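PDB 2V7S: probable conserved lipoprotein LPPA from Mycobacterium tuberculosis, which is a putative lipoprotein of unknown function, probably tethered to the cell membrane by a lipid group and confined to pathogenic mycobacteria. Local coordinates for residues 54-60 with 188-194; 62-67 with 115-119; 126-131 with 159-163. All blocks are in the same frame, centred on the assembly; numbering follows the deposited sequence.

Contact 1: residues 54-60 with 188-194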
loop_
_atom_site.group_PDB
_atom_site.type_symbol
_atom_site.label_atom_id
_atom_site.label_comp_id
_atom_site.label_asym_id
_atom_site.label_seq_id
_atom_site.Cartn_x
_atom_site.Cartn_y
_atom_site.Cartn_z
ATOM N N ARG A 54 -14.374 7.706 6.853
ATOM C CA ARG A 54 -15.824 7.918 6.930
ATOM C C ARG A 54 -16.227 9.183 7.710
ATOM O O ARG A 54 -17.002 10.045 7.220
ATOM C CB ARG A 54 -16.539 6.639 7.409
ATOM C CG ARG A 54 -16.554 5.543 6.334
ATOM C CD ARG A 54 -17.178 4.227 6.843
ATOM N NE ARG A 54 -17.041 3.197 5.813
ATOM C CZ ARG A 54 -17.933 2.997 4.849
ATOM N NH1 ARG A 54 -17.732 2.059 3.924
ATOM N NH2 ARG A 54 -19.024 3.724 4.823
ATOM N N ASN A 55 -15.652 9.343 8.892
ATOM C CA ASN A 55 -15.870 10.556 9.694
ATOM C C ASN A 55 -15.661 11.923 8.995
ATOM O O ASN A 55 -16.092 12.956 9.511
ATOM C CB ASN A 55 -14.982 10.509 10.930
ATOM C CG ASN A 55 -13.571 10.952 10.616
ATOM O OD1 ASN A 55 -13.158 12.046 10.995
ATOM N ND2 ASN A 55 -12.848 10.138 9.863
ATOM N N LYS A 56 -14.981 11.945 7.846
ATOM C CA LYS A 56 -14.682 13.208 7.191
ATOM C C LYS A 56 -15.839 13.727 6.361
ATOM O O LYS A 56 -15.809 14.880 5.921
ATOM C CB LYS A 56 -13.443 13.128 6.271
ATOM C CG LYS A 56 -12.126 12.716 6.950
ATOM C CD LYS A 56 -11.022 12.424 5.899
ATOM C CE LYS A 56 -10.749 13.579 4.914
ATOM N NZ LYS A 56 -10.259 14.851 5.528
ATOM N N GLY A 57 -16.840 12.889 6.093
ATOM C CA GLY A 57 -17.889 13.346 5.187
ATOM C C GLY A 57 -17.514 13.162 3.732
ATOM O O GLY A 57 -16.416 12.703 3.438
ATOM N N SER A 58 -18.426 13.538 2.824
ATOM C CA SER A 58 -18.305 13.235 1.386
ATOM C C SER A 58 -17.492 14.267 0.629
ATOM O O SER A 58 -17.383 15.416 1.031
ATOM C CB SER A 58 -19.689 13.130 0.723
ATOM O OG SER A 58 -20.337 14.400 0.798
ATOM N N TYR A 59 -16.926 13.809 -0.470
ATOM C CA TYR A 59 -16.302 14.650 -1.458
ATOM C C TYR A 59 -17.296 15.679 -1.982
ATOM O O TYR A 59 -16.945 16.811 -2.175
ATOM C CB TYR A 59 -15.860 13.746 -2.592
ATOM C CG TYR A 59 -15.655 14.443 -3.898
ATOM C CD1 TYR A 59 -16.630 14.404 -4.898
ATOM C CD2 TYR A 59 -14.465 15.086 -4.148
ATOM C CE1 TYR A 59 -16.423 15.028 -6.141
ATOM C CE2 TYR A 59 -14.242 15.710 -5.354
ATOM C CZ TYR A 59 -15.212 15.691 -6.338
ATOM O OH TYR A 59 -14.924 16.316 -7.527
ATOM N N GLU A 60 -18.542 15.263 -2.213
ATOM C CA GLU A 60 -19.579 16.156 -2.745
ATOM C C GLU A 60 -19.858 17.296 -1.780
ATOM O O GLU A 60 -19.991 18.426 -2.206
ATOM C CB GLU A 60 -20.887 15.383 -3.007
ATOM C CG GLU A 60 -20.806 14.381 -4.198
ATOM C CD GLU A 60 -20.193 12.994 -3.832
ATOM O OE1 GLU A 60 -19.660 12.814 -2.715
ATOM O OE2 GLU A 60 -20.244 12.066 -4.679
ATOM N N PHE A 188 -11.402 13.054 0.103
ATOM C CA PHE A 188 -12.651 12.648 0.806
ATOM C C PHE A 188 -13.234 11.494 0.038
ATOM O O PHE A 188 -13.146 11.479 -1.158
ATOM C CB PHE A 188 -13.721 13.774 0.828
ATOM C CG PHE A 188 -13.336 14.984 1.647
ATOM C CD1 PHE A 188 -12.444 15.929 1.131
ATOM C CD2 PHE A 188 -13.848 15.175 2.937
ATOM C CE1 PHE A 188 -12.039 17.047 1.897
ATOM C CE2 PHE A 188 -13.476 16.319 3.710
ATOM C CZ PHE A 188 -12.563 17.256 3.156
ATOM N N LEU A 189 -13.828 10.536 0.744
ATOM C CA LEU A 189 -14.608 9.468 0.135
ATOM C C LEU A 189 -15.803 10.038 -0.597
ATOM O O LEU A 189 -16.477 10.949 -0.107
ATOM C CB LEU A 189 -15.120 8.507 1.241
ATOM C CG LEU A 189 -14.119 7.809 2.179
ATOM C CD1 LEU A 189 -14.809 6.896 3.209
ATOM C CD2 LEU A 189 -13.193 6.953 1.290
ATOM N N LEU A 190 -16.102 9.473 -1.765
ATOM C CA LEU A 190 -17.330 9.785 -2.453
ATOM C C LEU A 190 -18.539 9.379 -1.595
ATOM O O LEU A 190 -18.465 8.400 -0.862
ATOM C CB LEU A 190 -17.349 8.990 -3.773
ATOM C CG LEU A 190 -16.161 9.220 -4.735
ATOM C CD1 LEU A 190 -16.245 8.293 -5.961
ATOM C CD2 LEU A 190 -16.108 10.686 -5.198
ATOM N N GLN A 191 -19.648 10.111 -1.692
ATOM C CA GLN A 191 -20.850 9.705 -0.974
ATOM C C GLN A 191 -21.266 8.247 -1.279
ATOM O O GLN A 191 -21.717 7.538 -0.393
ATOM C CB GLN A 191 -22.023 10.676 -1.204
ATOM C CG GLN A 191 -23.280 10.229 -0.453
ATOM C CD GLN A 191 -23.077 10.331 1.045
ATOM O OE1 GLN A 191 -22.449 11.283 1.518
ATOM N NE2 GLN A 191 -23.601 9.379 1.795
ATOM N N LYS A 192 -21.052 7.767 -2.501
ATOM C CA LYS A 192 -21.419 6.362 -2.794
ATOM C C LYS A 192 -20.655 5.330 -1.944
ATOM O O LYS A 192 -21.195 4.263 -1.596
ATOM C CB LYS A 192 -21.284 6.064 -4.284
ATOM C CG LYS A 192 -19.885 6.269 -4.873
ATOM C CD LYS A 192 -19.870 5.630 -6.280
ATOM C CE LYS A 192 -18.508 5.714 -6.929
ATOM N NZ LYS A 192 -18.587 5.282 -8.373
ATOM N N VAL A 193 -19.403 5.653 -1.596
ATOM C CA VAL A 193 -18.626 4.825 -0.651
ATOM C C VAL A 193 -19.140 4.962 0.785
ATOM O O VAL A 193 -19.251 3.963 1.524
ATOM C CB VAL A 193 -17.079 5.096 -0.773
ATOM C CG1 VAL A 193 -16.274 4.197 0.161
ATOM C CG2 VAL A 193 -16.635 4.894 -2.236
ATOM N N LEU A 194 -19.495 6.192 1.178
ATOM C CA LEU A 194 -20.083 6.398 2.514
ATOM C C LEU A 194 -21.374 5.622 2.661
ATOM O O LEU A 194 -21.694 5.177 3.756
ATOM C CB LEU A 194 -20.297 7.887 2.803
ATOM C CG LEU A 194 -18.980 8.669 2.823
ATOM C CD1 LEU A 194 -19.193 10.160 2.862
ATOM C CD2 LEU A 194 -18.156 8.287 3.994
HETATM O O HOH W 1 -14.144 10.991 3.533
HETATM O O HOH W 2 -20.734 9.473 -4.922
#

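Contact 2: residues 62-67 with 115-119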
loop_
_atom_site.group_PDB
_atom_site.type_symbol
_atom_site.label_atom_id
_atom_site.label_comp_id
_atom_site.label_asym_id
_atom_site.label_seq_id
_atom_site.Cartn_x
_atom_site.Cartn_y
_atom_site.Cartn_z
ATOM N N ALA A 62 -17.747 18.394 0.568
ATOM C CA ALA A 62 -16.507 19.174 0.647
ATOM C C ALA A 62 -16.337 20.135 -0.519
ATOM O O ALA A 62 -15.777 21.201 -0.336
ATOM C CB ALA A 62 -15.324 18.235 0.675
ATOM N N ARG A 63 -16.740 19.712 -1.712
ATOM C CA ARG A 63 -16.581 20.506 -2.930
ATOM C C ARG A 63 -17.503 21.711 -2.852
ATOM O O ARG A 63 -17.111 22.822 -3.211
ATOM C CB ARG A 63 -16.901 19.667 -4.204
ATOM C CG ARG A 63 -16.823 20.538 -5.496
ATOM C CD ARG A 63 -17.264 19.787 -6.752
ATOM N NE ARG A 63 -18.113 20.623 -7.603
ATOM C CZ ARG A 63 -17.744 21.717 -8.275
ATOM N NH1 ARG A 63 -16.475 22.203 -8.253
ATOM N NH2 ARG A 63 -18.688 22.342 -8.983
ATOM N N GLU A 64 -18.732 21.478 -2.388
ATOM C CA GLU A 64 -19.698 22.548 -2.137
ATOM C C GLU A 64 -19.157 23.619 -1.170
ATOM O O GLU A 64 -19.247 24.844 -1.435
ATOM C CB GLU A 64 -21.028 21.935 -1.619
ATOM C CG GLU A 64 -22.068 22.991 -1.259
ATOM C CD GLU A 64 -23.307 22.394 -0.590
ATOM O OE1 GLU A 64 -24.042 21.677 -1.277
ATOM O OE2 GLU A 64 -23.550 22.672 0.610
ATOM N N ARG A 65 -18.595 23.157 -0.069
ATOM C CA ARG A 65 -18.080 24.021 0.983
ATOM C C ARG A 65 -16.828 24.771 0.545
ATOM O O ARG A 65 -16.611 25.922 0.917
ATOM C CB ARG A 65 -17.819 23.190 2.270
ATOM C CG ARG A 65 -19.172 22.955 3.060
ATOM C CD ARG A 65 -19.426 21.554 3.549
ATOM N NE ARG A 65 -20.827 21.467 3.993
ATOM C CZ ARG A 65 -21.874 21.202 3.222
ATOM N NH1 ARG A 65 -21.723 20.881 1.935
ATOM N NH2 ARG A 65 -23.084 21.207 3.758
ATOM N N LEU A 66 -16.008 24.103 -0.250
ATOM C CA LEU A 66 -14.817 24.750 -0.753
ATOM C C LEU A 66 -15.178 25.793 -1.772
ATOM O O LEU A 66 -14.543 26.838 -1.812
ATOM C CB LEU A 66 -13.923 23.750 -1.440
ATOM C CG LEU A 66 -12.486 23.974 -1.022
ATOM C CD1 LEU A 66 -12.348 23.777 0.536
ATOM C CD2 LEU A 66 -11.612 23.013 -1.869
ATOM N N THR A 67 -16.192 25.526 -2.593
ATOM C CA THR A 67 -16.659 26.565 -3.547
ATOM C C THR A 67 -17.217 27.777 -2.799
ATOM O O THR A 67 -16.953 28.932 -3.195
ATOM C CB THR A 67 -17.670 25.997 -4.554
ATOM O OG1 THR A 67 -16.999 24.993 -5.311
ATOM C CG2 THR A 67 -18.220 27.085 -5.503
ATOM N N PRO A 115 -11.575 17.502 -3.677
ATOM C CA PRO A 115 -12.428 18.493 -4.344
ATOM C C PRO A 115 -11.618 19.661 -4.883
ATOM O O PRO A 115 -10.584 20.001 -4.321
ATOM C CB PRO A 115 -13.363 18.973 -3.245
ATOM C CG PRO A 115 -12.743 18.558 -1.942
ATOM C CD PRO A 115 -11.843 17.395 -2.229
ATOM N N ILE A 116 -12.098 20.232 -5.990
ATOM C CA ILE A 116 -11.538 21.443 -6.559
ATOM C C ILE A 116 -12.700 22.431 -6.559
ATOM O O ILE A 116 -13.797 22.173 -7.115
ATOM C CB ILE A 116 -11.057 21.210 -8.004
ATOM C CG1 ILE A 116 -9.902 20.180 -8.063
ATOM C CG2 ILE A 116 -10.702 22.570 -8.684
ATOM C CD1 ILE A 116 -9.573 19.741 -9.498
ATOM N N ALA A 117 -12.500 23.542 -5.884
ATOM C CA ALA A 117 -13.551 24.559 -5.816
ATOM C C ALA A 117 -13.800 25.142 -7.246
ATOM O O ALA A 117 -12.847 25.224 -8.072
ATOM C CB ALA A 117 -13.124 25.620 -4.820
ATOM N N ASN A 118 -15.044 25.522 -7.584
ATOM C CA ASN A 118 -15.255 26.193 -8.887
ATOM C C ASN A 118 -14.192 27.296 -9.013
ATOM O O ASN A 118 -14.030 28.096 -8.082
ATOM C CB ASN A 118 -16.649 26.818 -8.990
ATOM C CG ASN A 118 -17.777 25.795 -8.928
ATOM O OD1 ASN A 118 -17.561 24.593 -8.855
ATOM N ND2 ASN A 118 -18.992 26.287 -8.938
ATOM N N SER A 119 -13.471 27.307 -10.134
ATOM C CA SER A 119 -12.453 28.322 -10.422
ATOM C C SER A 119 -13.032 29.753 -10.422
ATOM O O SER A 119 -14.111 29.997 -10.941
ATOM C CB SER A 119 -11.798 28.079 -11.781
ATOM O OG SER A 119 -11.339 26.732 -11.896
#

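Contact 3: residues 126-131 with 159-163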
loop_
_atom_site.group_PDB
_atom_site.type_symbol
_atom_site.label_atom_id
_atom_site.label_comp_id
_atom_site.label_asym_id
_atom_site.label_seq_id
_atom_site.Cartn_x
_atom_site.Cartn_y
_atom_site.Cartn_z
ATOM N N PHE A 126 -3.956 42.497 -10.561
ATOM C CA PHE A 126 -3.567 43.138 -9.311
ATOM C C PHE A 126 -2.221 43.819 -9.502
ATOM O O PHE A 126 -1.338 43.265 -10.161
ATOM C CB PHE A 126 -3.396 42.056 -8.235
ATOM C CG PHE A 126 -4.667 41.352 -7.868
ATOM C CD1 PHE A 126 -5.017 40.153 -8.470
ATOM C CD2 PHE A 126 -5.504 41.858 -6.861
ATOM C CE1 PHE A 126 -6.201 39.476 -8.107
ATOM C CE2 PHE A 126 -6.706 41.194 -6.510
ATOM C CZ PHE A 126 -7.044 39.986 -7.140
ATOM N N SER A 127 -2.069 45.020 -8.942
ATOM C CA SER A 127 -0.742 45.613 -8.752
ATOM C C SER A 127 -0.023 44.797 -7.665
ATOM O O SER A 127 -0.627 43.926 -7.038
ATOM C CB SER A 127 -0.876 47.062 -8.285
ATOM O OG SER A 127 -1.398 47.057 -6.956
ATOM N N ALA A 128 1.263 45.086 -7.439
ATOM C CA ALA A 128 2.025 44.432 -6.359
ATOM C C ALA A 128 1.395 44.659 -4.988
ATOM O O ALA A 128 1.230 43.714 -4.199
ATOM C CB ALA A 128 3.497 44.903 -6.375
ATOM N N GLU A 129 0.984 45.895 -4.721
ATOM C CA GLU A 129 0.360 46.216 -3.422
ATOM C C GLU A 129 -0.992 45.514 -3.236
ATOM O O GLU A 129 -1.275 44.935 -2.172
ATOM C CB GLU A 129 0.188 47.730 -3.273
ATOM C CG GLU A 129 0.271 48.245 -1.852
ATOM N N ASP A 130 -1.831 45.572 -4.256
ATOM C CA ASP A 130 -3.122 44.919 -4.174
ATOM C C ASP A 130 -2.979 43.403 -4.088
ATOM O O ASP A 130 -3.778 42.736 -3.440
ATOM C CB ASP A 130 -4.057 45.379 -5.300
ATOM C CG ASP A 130 -4.473 46.856 -5.144
ATOM O OD1 ASP A 130 -4.438 47.369 -3.997
ATOM O OD2 ASP A 130 -4.799 47.515 -6.153
ATOM N N PHE A 131 -1.959 42.868 -4.738
ATOM C CA PHE A 131 -1.707 41.436 -4.681
ATOM C C PHE A 131 -1.388 40.972 -3.249
ATOM O O PHE A 131 -1.914 39.956 -2.811
ATOM C CB PHE A 131 -0.620 40.997 -5.661
ATOM C CG PHE A 131 -0.571 39.483 -5.867
ATOM C CD1 PHE A 131 0.392 38.715 -5.231
ATOM C CD2 PHE A 131 -1.499 38.849 -6.712
ATOM C CE1 PHE A 131 0.437 37.315 -5.403
ATOM C CE2 PHE A 131 -1.467 37.446 -6.900
ATOM C CZ PHE A 131 -0.501 36.683 -6.249
ATOM N N LYS A 159 4.381 38.188 -13.513
ATOM C CA LYS A 159 3.676 37.108 -12.879
ATOM C C LYS A 159 3.644 37.304 -11.377
ATOM O O LYS A 159 4.642 37.733 -10.764
ATOM C CB LYS A 159 4.374 35.780 -13.175
ATOM N N ARG A 160 2.502 36.996 -10.785
ATOM C CA ARG A 160 2.379 37.014 -9.342
ATOM C C ARG A 160 1.701 35.730 -8.922
ATOM O O ARG A 160 0.665 35.343 -9.486
ATOM C CB ARG A 160 1.600 38.234 -8.826
ATOM C CG ARG A 160 1.951 39.581 -9.504
ATOM C CD ARG A 160 1.173 40.724 -8.846
ATOM N NE ARG A 160 1.306 41.980 -9.604
ATOM C CZ ARG A 160 2.376 42.779 -9.616
ATOM N NH1 ARG A 160 3.448 42.511 -8.896
ATOM N NH2 ARG A 160 2.363 43.865 -10.362
ATOM N N ASP A 161 2.297 35.085 -7.924
ATOM C CA ASP A 161 1.850 33.779 -7.461
ATOM C C ASP A 161 1.894 33.804 -5.942
ATOM O O ASP A 161 2.870 34.308 -5.351
ATOM C CB ASP A 161 2.807 32.723 -7.969
ATOM C CG ASP A 161 2.303 31.325 -7.743
ATOM O OD1 ASP A 161 1.122 31.144 -7.367
ATOM O OD2 ASP A 161 3.094 30.401 -7.979
ATOM N N TYR A 162 0.832 33.303 -5.336
ATOM C CA TYR A 162 0.783 33.092 -3.907
ATOM C C TYR A 162 0.147 31.745 -3.692
ATOM O O TYR A 162 -0.991 31.515 -4.101
ATOM C CB TYR A 162 -0.017 34.187 -3.166
ATOM C CG TYR A 162 -0.097 33.894 -1.685
ATOM C CD1 TYR A 162 -1.260 33.378 -1.129
ATOM C CD2 TYR A 162 1.014 34.089 -0.848
ATOM C CE1 TYR A 162 -1.343 33.066 0.223
ATOM C CE2 TYR A 162 0.937 33.777 0.527
ATOM C CZ TYR A 162 -0.253 33.276 1.038
ATOM O OH TYR A 162 -0.389 32.932 2.360
ATOM N N ASP A 163 0.867 30.849 -3.018
ATOM C CA ASP A 163 0.327 29.507 -2.823
ATOM C C ASP A 163 0.490 29.174 -1.329
ATOM O O ASP A 163 1.541 29.461 -0.749
ATOM C CB ASP A 163 1.113 28.547 -3.723
ATOM C CG ASP A 163 0.533 27.139 -3.755
ATOM O OD1 ASP A 163 0.803 26.368 -2.820
ATOM O OD2 ASP A 163 -0.165 26.800 -4.745
HETATM O O HOH W 3 0.476 43.950 -12.963
#

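Contact 1: residues 54-60 with 188-194
The backbones of Tyr59 and Phe188 come within 4.7 Å, CA to CA, and next to this approach Tyr59 N donates to Leu189 O at 2.9 Å. A water bridges Gly57 O and Leu189 N.

Phe188 lies against the turn before helix 59-80. Ser58 OG caps the start of that helix through Ala61 N. Lys56 runs across Phe188, roughly perpendicular to it. The lysine chain bends at chi3 (55°) and again at chi4, which folds CE and NZ over one ring face. NZ stands 4.3 Å from the Phe188 ring centroid, a cation-pi contact, and it also pairs with Asp186. Lys56 O and Gly57 O meet the ring at its edge. Leu194 CD1 presses on the backbone at Ser58 N (3.5 Å), while Leu189 CD1 rests on Arg54 CG.

Both ends of helix 191-194 have polar partners in 54-60. Glu60 OE1 takes Gln191 N at 2.9 Å on its syn side, 24° out of the carboxylate plane. Glu60 OE2 reaches Lys192 N through a second water. At the other end the extended Arg54 chain runs alongside Leu194, headed the other way, and NH2 makes weak bonds to Val193 O (3.3 Å) and Leu194 O (3.2 Å). Arg54 NE forms a salt bridge with Asp51.

The contact joins the start of helix 59-80 to strand 188-189, an edge strand of the three-stranded sheet, and to the short helix after it. A carboxylate faces the amino end of this short helix and a guanidinium its carbonyl end. Both charges are placed as a helix dipole would favour, though in one turn the effect is probably small.

Contact 2: residues 62-67 with 115-119
The guanidinium of Arg63 meets the 115-119 segment at its edge. Ile116 O lies in its plane and accepts from NH1 at 2.9 Å, nearly along the C=O axis. Asn118 OD1 sits close to the same plane, between NH1 and NH2. Both bonds to it are weak, and the approach to NH2 is short enough to be doubtful in detail. The amide plane of Asn118 is turned 35° from the guanidinium. The methylenes of Arg63 leave the helix with CG anti to the backbone N (chi1 176°), and a bend at chi3 then brings the head to the loop.

Thr67, one turn further on, makes the other polar grip. Its OG1 accepts from Asn118 N at 3.0 Å in a nearly straight bond. The same hydroxyl donates back to Arg63 O, also at 3.0 Å. Arg63 O therefore takes two donors, Thr67 OG1 and Thr67 N, from opposite faces of its plane.

Apolar contacts fill the rest. Pro115 CG meets Ala62 CB at 3.7 Å, and Pro115 CB lies on Arg63 CA. Ala117 CB packs against Leu66 CB at 3.9 Å. Leu66 and Ala117 also touch Ile183 of strand 179-184. This is helix-on-loop packing in an alpha+beta fold with antiparallel sheets: helix 59-80 lies along the link between strands 112-114 and 120-122.

Contact 3: residues 126-131 with 159-163
Phe131 and Arg160 lie alongside each other, pointing opposite ways, where helix 128-143 packs on the antiparallel sheet, at strand 160-166. The strand sends Arg160 across to the first turn of the helix, and the helix sends Phe131 back to the strand. Their CA atoms stay 7.6 Å apart, so side chains carry the contact.

At chi1 -166° the Phe131 ring swings opposite its own backbone N and reaches the strand. Arg160 CB stands over the centre of one ring face, 3.5 Å from the centroid, in a CH-pi contact. Further along the arginine, CD touches Phe131 CB at 3.7 Å. The outer end of the ring meets the strand backbone: CZ lies 3.6 Å from Arg160 C, and Tyr162 N faces the ring edge. Tyr162 adds its CB beside Phe131 CE1, but its OH goes to Glu150 on the neighbouring strand 149-151. The ring and guanidinium planes are 40° apart.

That guanidinium lies flat over the peptide between Ser127 and Ala128. Ala128 N sits over its centre, 3.4 Å from NH2, but both atoms are donors and do not bond. Ala128 CB touches NH1. A cation here is probably somewhat disfavoured by the helix dipole, which the Phe126 carbonyl may offset. A water lies between Phe126 O and NH2, its bond to the carbonyl weak. Ser127 caps the helix by taking Asp130 N on its OG at 3.1 Å. The direct polar link from strand to helix start is Arg160 NE to Phe126 O, 3.0 Å long, with the donor 40° above the carbonyl plane.

In the fold
From the N terminus, the chain runs through helix 37-53 into segment 54-60, a turn that leads into helix 59-80, where contact 1 begins. Its partner, 188-194, comes near the end of the modelled chain, so contact 1 closes a long loop that holds the other two. Contact 2 opens further along helix 59-80 and closes at 115-119. Contact 3 then opens at 126-131 and closes at 159-163, in series with contact 2. Contacts 1 and 2 touch through Phe188, Ala62, Tyr59 and Pro115. Contact 3 is remote, its centre about 35 Å from that of contact 1. Together they tie helix 59-80 to the three-stranded sheet and interstrand loop, and helix 128-143 to the six-stranded sheet.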